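Local coordinates for protein 2-C-methyl-D-erythritol 2,4-cyclodiphosphate synthase (Thermus thermophilus, PDB 1IV3) that catalyses the conversion of 4-diphosphocytidyl-2-C-methyl-D-erythritol 2-phosphate to 2-C-methyl-D-erythritol 2,4-cyclodiphosphate with release of CMP in the non-mevalonate route to isoprenoids, at residues His42-Ala47 with Ala94-Thr99; Leu60-Asp63 with Arg67-Gly70. The protein carries 3 engineered substitutions. All coordinates share one frame; numbering follows the deposited sequence.

Interaction 1: His42-Ala47 with Ala94-Thr99; sequences HALTDA and ASLVLT. With MG (magnesium ion), chain G.
Leu44 meets Ala94 and Leu96 with its two methyls, one for each partner. With CG anti to the carbonyl carbon, beside the backbone N (chi1 -72°), the isobutyl group carries its end from the helix down to the strand, although its CB points neither toward the strand nor away from it. Leu44 CD2 rests on the methyl of Ala94, 3.9 Å from Ala94 CB. The other branch goes to Leu96, where the leucines lie at about a right angle and touch methyl to methyl, Leu44 CD1 to Leu96 CD1 4.2 Å. The CB atoms of Leu96 and Ala94 both point toward the helix. The contact is thus purely apolar and buried: helix 39-50 packed on the mixed sheet of the IspF fold, against strand 91-99. Ala146 of the neighbouring strand 141-150 and Leu116 of helix 109-120 touch both leucines, while Ser95, facing the other way, hydrogen-bonds to Ser50 and Tyr5 of a second subunit of the homotrimer. Two residues before Leu44, and on another side of the helix, His42 gives ND1 to the magnesium ion at 2.0 Å; Asp8, His10 and a water, 2.3 Å from the metal through its oxygen, also bind it. The NE2 of His42 is hydrogen-bonded to Ser73 OG, a second-shell bond that, with the metal at ND1, is likely to restrain the rotation of the imidazole.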
loop_
_atom_site.group_PDB
_atom_site.type_symbol
_atom_site.label_atom_id
_atom_site.label_comp_id
_atom_site.label_asym_id
_atom_site.label_seq_id
_atom_site.Cartn_x
_atom_site.Cartn_y
_atom_site.Cartn_z
ATOM N N HIS A 42 -4.272 3.935 13.655
ATOM C CA HIS A 42 -4.106 5.171 12.884
ATOM C C HIS A 42 -4.327 4.965 11.388
ATOM O O HIS A 42 -5.003 5.775 10.753
ATOM C CB HIS A 42 -2.711 5.756 13.094
ATOM C CG HIS A 42 -2.560 6.299 14.475
ATOM N ND1 HIS A 42 -1.404 6.849 14.958
ATOM C CD2 HIS A 42 -3.475 6.369 15.481
ATOM C CE1 HIS A 42 -1.587 7.242 16.211
ATOM N NE2 HIS A 42 -2.836 6.959 16.551
ATOM N N ALA A 43 -3.780 3.862 10.888
ATOM C CA ALA A 43 -3.945 3.619 9.442
ATOM C C ALA A 43 -5.395 3.335 9.079
ATOM O O ALA A 43 -5.872 3.768 8.028
ATOM C CB ALA A 43 -3.047 2.465 9.009
ATOM N N LEU A 44 -6.127 2.601 9.929
ATOM C CA LEU A 44 -7.547 2.345 9.682
ATOM C C LEU A 44 -8.334 3.644 9.735
ATOM O O LEU A 44 -9.246 3.879 8.943
ATOM C CB LEU A 44 -8.117 1.356 10.723
ATOM C CG LEU A 44 -7.630 -0.084 10.538
ATOM C CD1 LEU A 44 -7.910 -0.957 11.755
ATOM C CD2 LEU A 44 -8.267 -0.668 9.277
ATOM N N THR A 45 -7.976 4.509 10.689
ATOM C CA THR A 45 -8.727 5.767 10.844
ATOM C C THR A 45 -8.518 6.665 9.619
ATOM O O THR A 45 -9.462 7.229 9.041
ATOM C CB THR A 45 -8.296 6.502 12.121
ATOM O OG1 THR A 45 -8.504 5.693 13.290
ATOM C CG2 THR A 45 -9.151 7.751 12.340
ATOM N N ASP A 46 -7.253 6.800 9.212
ATOM C CA ASP A 46 -6.972 7.564 7.994
ATOM C C ASP A 46 -7.693 6.956 6.785
ATOM O O ASP A 46 -8.214 7.688 5.942
ATOM C CB ASP A 46 -5.477 7.656 7.708
ATOM C CG ASP A 46 -4.777 8.825 8.378
ATOM O OD1 ASP A 46 -5.479 9.701 8.931
ATOM O OD2 ASP A 46 -3.526 8.901 8.339
ATOM N N ALA A 47 -7.728 5.631 6.655
ATOM C CA ALA A 47 -8.389 5.007 5.510
ATOM C C ALA A 47 -9.876 5.340 5.487
ATOM O O ALA A 47 -10.439 5.640 4.430
ATOM C CB ALA A 47 -8.187 3.495 5.536
ATOM N N ALA A 94 -12.289 -4.451 6.210
ATOM C CA ALA A 94 -10.997 -3.784 6.413
ATOM C C ALA A 94 -9.893 -4.820 6.217
ATOM O O ALA A 94 -9.996 -5.916 6.754
ATOM C CB ALA A 94 -10.898 -3.118 7.785
ATOM N N SER A 95 -8.857 -4.463 5.454
ATOM C CA SER A 95 -7.763 -5.380 5.183
ATOM C C SER A 95 -6.474 -4.630 5.451
ATOM O O SER A 95 -6.283 -3.579 4.831
ATOM C CB SER A 95 -7.808 -5.863 3.728
ATOM O OG SER A 95 -6.744 -6.789 3.512
ATOM N N LEU A 96 -5.642 -5.129 6.367
ATOM C CA LEU A 96 -4.436 -4.346 6.645
ATOM C C LEU A 96 -3.244 -5.233 6.964
ATOM O O LEU A 96 -3.424 -6.378 7.361
ATOM C CB LEU A 96 -4.663 -3.399 7.818
ATOM C CG LEU A 96 -4.843 -4.071 9.179
ATOM C CD1 LEU A 96 -4.630 -3.077 10.315
ATOM C CD2 LEU A 96 -6.242 -4.665 9.297
ATOM N N VAL A 97 -2.073 -4.620 6.778
ATOM C CA VAL A 97 -0.823 -5.307 7.062
ATOM C C VAL A 97 -0.063 -4.537 8.139
ATOM O O VAL A 97 0.108 -3.323 8.031
ATOM C CB VAL A 97 0.087 -5.374 5.827
ATOM C CG1 VAL A 97 1.354 -6.161 6.087
ATOM C CG2 VAL A 97 -0.684 -5.996 4.655
ATOM N N LEU A 98 0.380 -5.287 9.136
ATOM C CA LEU A 98 1.276 -4.769 10.145
ATOM C C LEU A 98 2.675 -5.357 9.932
ATOM O O LEU A 98 2.797 -6.577 9.814
ATOM C CB LEU A 98 0.817 -5.125 11.545
ATOM C CG LEU A 98 -0.639 -4.786 11.835
ATOM C CD1 LEU A 98 -0.911 -5.041 13.320
ATOM C CD2 LEU A 98 -0.965 -3.354 11.452
ATOM N N THR A 99 3.641 -4.441 9.913
ATOM C CA THR A 99 5.029 -4.825 9.686
ATOM C C THR A 99 5.896 -4.364 10.840
ATOM O O THR A 99 5.904 -3.182 11.203
ATOM C CB THR A 99 5.542 -4.208 8.370
ATOM O OG1 THR A 99 4.695 -4.623 7.290
ATOM C CG2 THR A 99 6.939 -4.698 8.065
HETATM MG MG MG G . 0.414 6.916 14.225
HETATM O O HOH W 1 0.590 9.193 13.750
#

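Interaction 2: Leu60-Asp63 with Arg67-Gly70; sequences LFPD and RWRG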
loop_
_atom_site.group_PDB
_atom_site.type_symbol
_atom_site.label_atom_id
_atom_site.label_comp_id
_atom_site.label_asym_id
_atom_site.label_seq_id
_atom_site.Cartn_x
_atom_site.Cartn_y
_atom_site.Cartn_z
ATOM N N LEU A 60 -7.753 16.152 11.922
ATOM C CA LEU A 60 -8.956 16.081 12.745
ATOM C C LEU A 60 -8.649 15.812 14.210
ATOM O O LEU A 60 -9.450 16.161 15.090
ATOM C CB LEU A 60 -9.890 15.012 12.197
ATOM C CG LEU A 60 -10.453 15.107 10.791
ATOM C CD1 LEU A 60 -11.606 14.111 10.659
ATOM C CD2 LEU A 60 -10.932 16.498 10.436
ATOM N N PHE A 61 -7.486 15.218 14.491
ATOM C CA PHE A 61 -7.201 14.841 15.869
ATOM C C PHE A 61 -5.854 15.360 16.334
ATOM O O PHE A 61 -5.044 14.565 16.839
ATOM C CB PHE A 61 -7.273 13.313 16.007
ATOM C CG PHE A 61 -8.565 12.702 15.493
ATOM C CD1 PHE A 61 -9.784 12.942 16.133
ATOM C CD2 PHE A 61 -8.588 11.894 14.370
ATOM C CE1 PHE A 61 -10.948 12.379 15.642
ATOM C CE2 PHE A 61 -9.749 11.333 13.882
ATOM C CZ PHE A 61 -10.959 11.579 14.511
ATOM N N PRO A 62 -5.597 16.655 16.184
ATOM C CA PRO A 62 -4.266 17.174 16.516
ATOM C C PRO A 62 -4.139 17.319 18.022
ATOM O O PRO A 62 -5.147 17.514 18.699
ATOM C CB PRO A 62 -4.266 18.563 15.871
ATOM C CG PRO A 62 -5.704 18.991 16.080
ATOM C CD PRO A 62 -6.480 17.740 15.742
ATOM N N ASP A 63 -2.910 17.223 18.529
ATOM C CA ASP A 63 -2.791 17.264 19.991
ATOM C C ASP A 63 -2.933 18.686 20.518
ATOM O O ASP A 63 -2.871 18.914 21.729
ATOM C CB ASP A 63 -1.482 16.627 20.443
ATOM C CG ASP A 63 -0.246 17.221 19.812
ATOM O OD1 ASP A 63 -0.361 17.829 18.729
ATOM O OD2 ASP A 63 0.846 17.076 20.408
ATOM N N ARG A 67 -9.846 18.073 23.131
ATOM C CA ARG A 67 -10.767 16.941 23.024
ATOM C C ARG A 67 -10.017 15.648 22.730
ATOM O O ARG A 67 -10.455 14.557 23.088
ATOM C CB ARG A 67 -11.793 17.105 21.895
ATOM C CG ARG A 67 -12.988 17.974 22.213
ATOM C CD ARG A 67 -13.776 18.360 20.979
ATOM N NE ARG A 67 -12.906 18.677 19.848
ATOM C CZ ARG A 67 -13.386 18.841 18.615
ATOM N NH1 ARG A 67 -14.699 18.707 18.469
ATOM N NH2 ARG A 67 -12.603 19.126 17.579
ATOM N N TRP A 68 -8.879 15.775 22.039
ATOM C CA TRP A 68 -8.240 14.568 21.519
ATOM C C TRP A 68 -6.888 14.273 22.139
ATOM O O TRP A 68 -6.445 13.122 22.107
ATOM C CB TRP A 68 -8.067 14.716 19.994
ATOM C CG TRP A 68 -9.355 15.053 19.305
ATOM C CD1 TRP A 68 -9.598 16.164 18.549
ATOM C CD2 TRP A 68 -10.558 14.279 19.302
ATOM N NE1 TRP A 68 -10.884 16.117 18.081
ATOM C CE2 TRP A 68 -11.504 14.979 18.527
ATOM C CE3 TRP A 68 -10.956 13.067 19.878
ATOM C CZ2 TRP A 68 -12.800 14.504 18.317
ATOM C CZ3 TRP A 68 -12.239 12.598 19.668
ATOM C CH2 TRP A 68 -13.162 13.317 18.891
ATOM N N ARG A 69 -6.221 15.286 22.686
ATOM C CA ARG A 69 -4.884 15.024 23.245
ATOM C C ARG A 69 -4.977 13.962 24.336
ATOM O O ARG A 69 -5.903 13.993 25.149
ATOM C CB ARG A 69 -4.256 16.307 23.789
ATOM C CG ARG A 69 -2.943 16.063 24.517
ATOM C CD ARG A 69 -2.193 17.330 24.876
ATOM N NE ARG A 69 -2.864 18.143 25.885
ATOM C CZ ARG A 69 -3.597 19.221 25.628
ATOM N NH1 ARG A 69 -3.773 19.644 24.380
ATOM N NH2 ARG A 69 -4.158 19.879 26.633
ATOM N N GLY A 70 -4.036 13.010 24.363
ATOM C CA GLY A 70 -4.064 12.025 25.423
ATOM C C GLY A 70 -5.093 10.921 25.279
ATOM O O GLY A 70 -5.049 9.973 26.079
HETATM O O HOH W 2 -12.163 16.751 15.070
#
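Phe61 and Trp68 both turn CG anti to the carbonyl carbon, beside the backbone N (chi1 -53° and -54°), and in doing so bring the edge of the phenyl ring against the face of the indole. The pair is T-shaped, with planes at 88° and the phenyl and six-membered indole centroids 4.9 Å apart. Phe61 CD1 does most of the touching, 3.5 Å from Trp68 CD2, and CE1 follows over the benzene half. Arg67 CB lies over the opposite face of the indole, so that the ring is held between its neighbour in sequence and the phenyl edge. Pro62 CD comes only loosely to Trp68 CD1, at 4.5 Å. These residues belong to the irregular loop between helices 57-60 and 73-86, whose Phe61, Pro62 and Asp63 are predicted to bind the substrate; here it doubles back on itself, and Phe76 of helix 73-86 stacks with the Phe61 ring. With an alanine here in place of the indole, the edge of Phe61 is likely to lose the aromatic face it packs on, and the two arms of the loop to be less firmly joined. The indole NE1 makes no direct bond to Leu60 O; a water donates to Leu60 O at 2.8 Å from its oxygen and accepts a weak bond from NE1. Farther along, Arg69 bends at chi3 so that NH1 donates to Asp63 O at 2.9 Å, the oxygen lying in the guanidinium plane and the donor tilted a little from the carbonyl plane.

Interaction 1 lies in the interior, its centre about 5 Å from that of the chain, whereas interaction 2 is a surface contact about 16 Å from the same point; the two centres are about 19 Å apart. Helix 39-50 joins them one residue after Leu44, where Thr45 CG2 packs on Phe61 CE2 at 3.9 Å. The same helix therefore rests on the sheet through Leu44 and touches the loop of 60-63, and through its His42 interaction 1 reaches the magnesium site. The Phe61 side chain is about 10 Å from a bound magnesium ion, and the side chain of Asp63 about 5 Å from that of His34, a predicted transition-state stabiliser, consistent with interaction 2 bordering the substrate site.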